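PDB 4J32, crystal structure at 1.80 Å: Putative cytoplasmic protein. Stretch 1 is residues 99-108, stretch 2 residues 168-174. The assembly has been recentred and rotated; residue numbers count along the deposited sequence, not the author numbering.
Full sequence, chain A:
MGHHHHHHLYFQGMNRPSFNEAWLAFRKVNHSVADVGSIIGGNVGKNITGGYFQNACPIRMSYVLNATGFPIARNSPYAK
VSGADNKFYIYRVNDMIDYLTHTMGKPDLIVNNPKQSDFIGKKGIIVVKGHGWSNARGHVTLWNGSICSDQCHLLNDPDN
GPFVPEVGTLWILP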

# COMPACT_ATOMS: atom_id res chain seq x y z
N TYR A 99 -29.14 -16.34 -2.53
CA TYR A 99 -29.37 -17.77 -2.77
C TYR A 99 -30.45 -18.31 -1.84
O TYR A 99 -31.41 -18.98 -2.28
CB TYR A 99 -28.06 -18.58 -2.59
CG TYR A 99 -28.28 -20.08 -2.78
CD1 TYR A 99 -28.16 -20.67 -4.05
CD2 TYR A 99 -28.63 -20.91 -1.70
CE1 TYR A 99 -28.36 -22.08 -4.23
CE2 TYR A 99 -28.85 -22.30 -1.88
CZ TYR A 99 -28.70 -22.86 -3.13
OH TYR A 99 -28.93 -24.21 -3.28
N LEU A 100 -30.32 -18.01 -0.55
CA LEU A 100 -31.31 -18.46 0.43
C LEU A 100 -32.70 -17.86 0.18
O LEU A 100 -33.69 -18.57 0.26
CB LEU A 100 -30.82 -18.19 1.86
CG LEU A 100 -29.54 -18.96 2.23
CD1 LEU A 100 -28.87 -18.26 3.39
CD2 LEU A 100 -29.80 -20.42 2.54
N THR A 101 -32.75 -16.58 -0.18
CA THR A 101 -34.02 -15.90 -0.49
C THR A 101 -34.74 -16.64 -1.61
O THR A 101 -35.97 -16.76 -1.59
CB THR A 101 -33.76 -14.42 -0.90
OG1 THR A 101 -33.09 -13.74 0.18
CG2 THR A 101 -35.06 -13.71 -1.22
N HIS A 102 -33.98 -17.19 -2.56
CA HIS A 102 -34.58 -17.81 -3.74
C HIS A 102 -34.80 -19.31 -3.63
O HIS A 102 -35.47 -19.89 -4.49
CB HIS A 102 -33.80 -17.44 -5.00
CG HIS A 102 -34.02 -16.03 -5.43
ND1 HIS A 102 -33.22 -14.99 -5.00
CD2 HIS A 102 -34.98 -15.47 -6.21
CE1 HIS A 102 -33.66 -13.85 -5.52
NE2 HIS A 102 -34.73 -14.12 -6.25
N THR A 103 -34.28 -19.93 -2.58
CA THR A 103 -34.39 -21.38 -2.41
C THR A 103 -35.13 -21.82 -1.14
O THR A 103 -35.65 -22.93 -1.09
CB THR A 103 -32.98 -22.08 -2.44
OG1 THR A 103 -32.22 -21.66 -1.30
CG2 THR A 103 -32.21 -21.73 -3.71
N MET A 104 -35.15 -20.96 -0.12
CA MET A 104 -35.65 -21.37 1.21
C MET A 104 -37.15 -21.17 1.45
O MET A 104 -37.68 -21.60 2.49
CB MET A 104 -34.89 -20.64 2.32
CG MET A 104 -33.46 -21.12 2.54
SD MET A 104 -33.42 -22.75 3.27
CE MET A 104 -34.01 -22.42 4.92
N GLY A 105 -37.84 -20.52 0.52
CA GLY A 105 -39.25 -20.27 0.70
C GLY A 105 -39.45 -19.03 1.55
O GLY A 105 -38.51 -18.24 1.74
N LYS A 106 -40.66 -18.87 2.06
CA LYS A 106 -41.01 -17.68 2.84
C LYS A 106 -40.24 -17.71 4.15
O LYS A 106 -40.24 -18.75 4.84
CB LYS A 106 -42.51 -17.64 3.15
CG LYS A 106 -43.41 -17.75 1.92
CD LYS A 106 -43.44 -16.45 1.12
CE LYS A 106 -43.72 -16.72 -0.37
NZ LYS A 106 -42.56 -17.48 -1.00
N PRO A 107 -39.61 -16.57 4.52
CA PRO A 107 -38.99 -16.51 5.85
C PRO A 107 -40.04 -16.63 6.93
O PRO A 107 -41.22 -16.29 6.73
CB PRO A 107 -38.38 -15.10 5.90
CG PRO A 107 -38.36 -14.61 4.49
CD PRO A 107 -39.46 -15.31 3.77
N ASP A 108 -39.63 -17.13 8.08
CA ASP A 108 -40.56 -17.31 9.18
C ASP A 108 -40.65 -16.12 10.12
O ASP A 108 -41.67 -15.92 10.76
CB ASP A 108 -40.17 -18.57 9.94
CG ASP A 108 -40.34 -19.80 9.09
OD1 ASP A 108 -39.31 -20.38 8.69
OD2 ASP A 108 -41.49 -20.11 8.73
N GLY A 168 -33.22 -8.39 10.35
CA GLY A 168 -32.87 -9.78 10.65
C GLY A 168 -33.97 -10.70 10.15
O GLY A 168 -35.14 -10.41 10.34
N THR A 169 -33.57 -11.80 9.52
CA THR A 169 -34.49 -12.73 8.87
C THR A 169 -34.13 -14.14 9.31
O THR A 169 -32.95 -14.52 9.27
CB THR A 169 -34.35 -12.62 7.33
OG1 THR A 169 -34.62 -11.27 6.92
CG2 THR A 169 -35.30 -13.58 6.57
N LEU A 170 -35.14 -14.91 9.72
CA LEU A 170 -34.93 -16.29 10.12
C LEU A 170 -35.77 -17.24 9.26
O LEU A 170 -36.97 -17.03 9.06
CB LEU A 170 -35.26 -16.46 11.62
CG LEU A 170 -35.01 -17.87 12.21
CD1 LEU A 170 -33.53 -18.14 12.48
CD2 LEU A 170 -35.83 -18.06 13.49
N TRP A 171 -35.10 -18.28 8.73
CA TRP A 171 -35.81 -19.44 8.16
C TRP A 171 -35.68 -20.57 9.16
O TRP A 171 -34.57 -21.02 9.44
CB TRP A 171 -35.16 -19.89 6.84
CG TRP A 171 -35.48 -19.00 5.66
CD1 TRP A 171 -36.59 -19.05 4.88
CD2 TRP A 171 -34.67 -17.94 5.14
NE1 TRP A 171 -36.54 -18.07 3.90
CE2 TRP A 171 -35.36 -17.40 4.02
CE3 TRP A 171 -33.44 -17.41 5.49
CZ2 TRP A 171 -34.84 -16.33 3.27
CZ3 TRP A 171 -32.92 -16.35 4.73
CH2 TRP A 171 -33.63 -15.82 3.63
N ILE A 172 -36.80 -21.01 9.71
CA ILE A 172 -36.77 -22.09 10.71
C ILE A 172 -36.33 -23.40 10.08
O ILE A 172 -36.79 -23.77 8.97
CB ILE A 172 -38.17 -22.24 11.39
CG1 ILE A 172 -38.46 -21.01 12.27
CG2 ILE A 172 -38.27 -23.54 12.18
CD1 ILE A 172 -39.87 -21.00 12.87
N LEU A 173 -35.43 -24.10 10.76
CA LEU A 173 -35.05 -25.47 10.37
C LEU A 173 -35.69 -26.47 11.33
O LEU A 173 -35.65 -26.27 12.54
CB LEU A 173 -33.51 -25.63 10.33
CG LEU A 173 -32.71 -24.77 9.31
CD1 LEU A 173 -31.21 -25.15 9.39
CD2 LEU A 173 -33.23 -24.96 7.88
N PRO A 174 -36.31 -27.54 10.78
CA PRO A 174 -37.15 -28.43 11.57
C PRO A 174 -36.38 -29.39 12.49
O PRO A 174 -35.21 -29.70 12.26
CB PRO A 174 -37.91 -29.22 10.50
CG PRO A 174 -36.93 -29.32 9.38
CD PRO A 174 -36.26 -27.96 9.36
OXT PRO A 174 -36.98 -29.89 13.45

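Stretch 1 carries the last part of a helix and the loop that follows it. Stretch 2 is the end of a strand that runs through I172, followed by the chain terminus. The backbones come closest at P107 and W171, whose CA atoms lie 4.9 Å apart. W171 is buried and has the largest area covered by the other stretch.

Three hydrogen bonds join the stretches. The indole NE1 of W171 donates to the carbonyl O of G105 at 2.9 Å. This oxygen sits at the ring edge, near its plane, where the N-H points, so the one polar group of the buried indole is satisfied. The other two bonds meet at D108. Its backbone N donates to L170 O at 2.8 Å, and its OD1 accepts from I172 N, also at 2.8 Å. D108 thus uses both main chain and side chain to hold the strand on either side of W171 in sequence. P107 N lies 3.5 Å from W171 NE1, but this is no hydrogen bond, since the proline nitrogen has no hydrogen and is not an acceptor.

Apolar packing covers both faces of the indole. Over one face, M104 CB lies 3.5 Å from the centroid of the five-membered ring and nearly on its normal, a CH-pi contact. L100 CB covers the same face, 4.0 Å from W171 CZ3. P107 lies over the opposite face, with its CG 4.1 Å from W171 CZ2. M104 reaches further: its CE is 3.4 Å from W171 CB and 4.0 Å from L173 CD2. P107 CB also meets T169 CG2 at 3.5 Å.

The turn into the loop depends on G105, the first residue to leave helical angles. Its phi is positive, and a CB there would be jammed against the carbonyl O of M104.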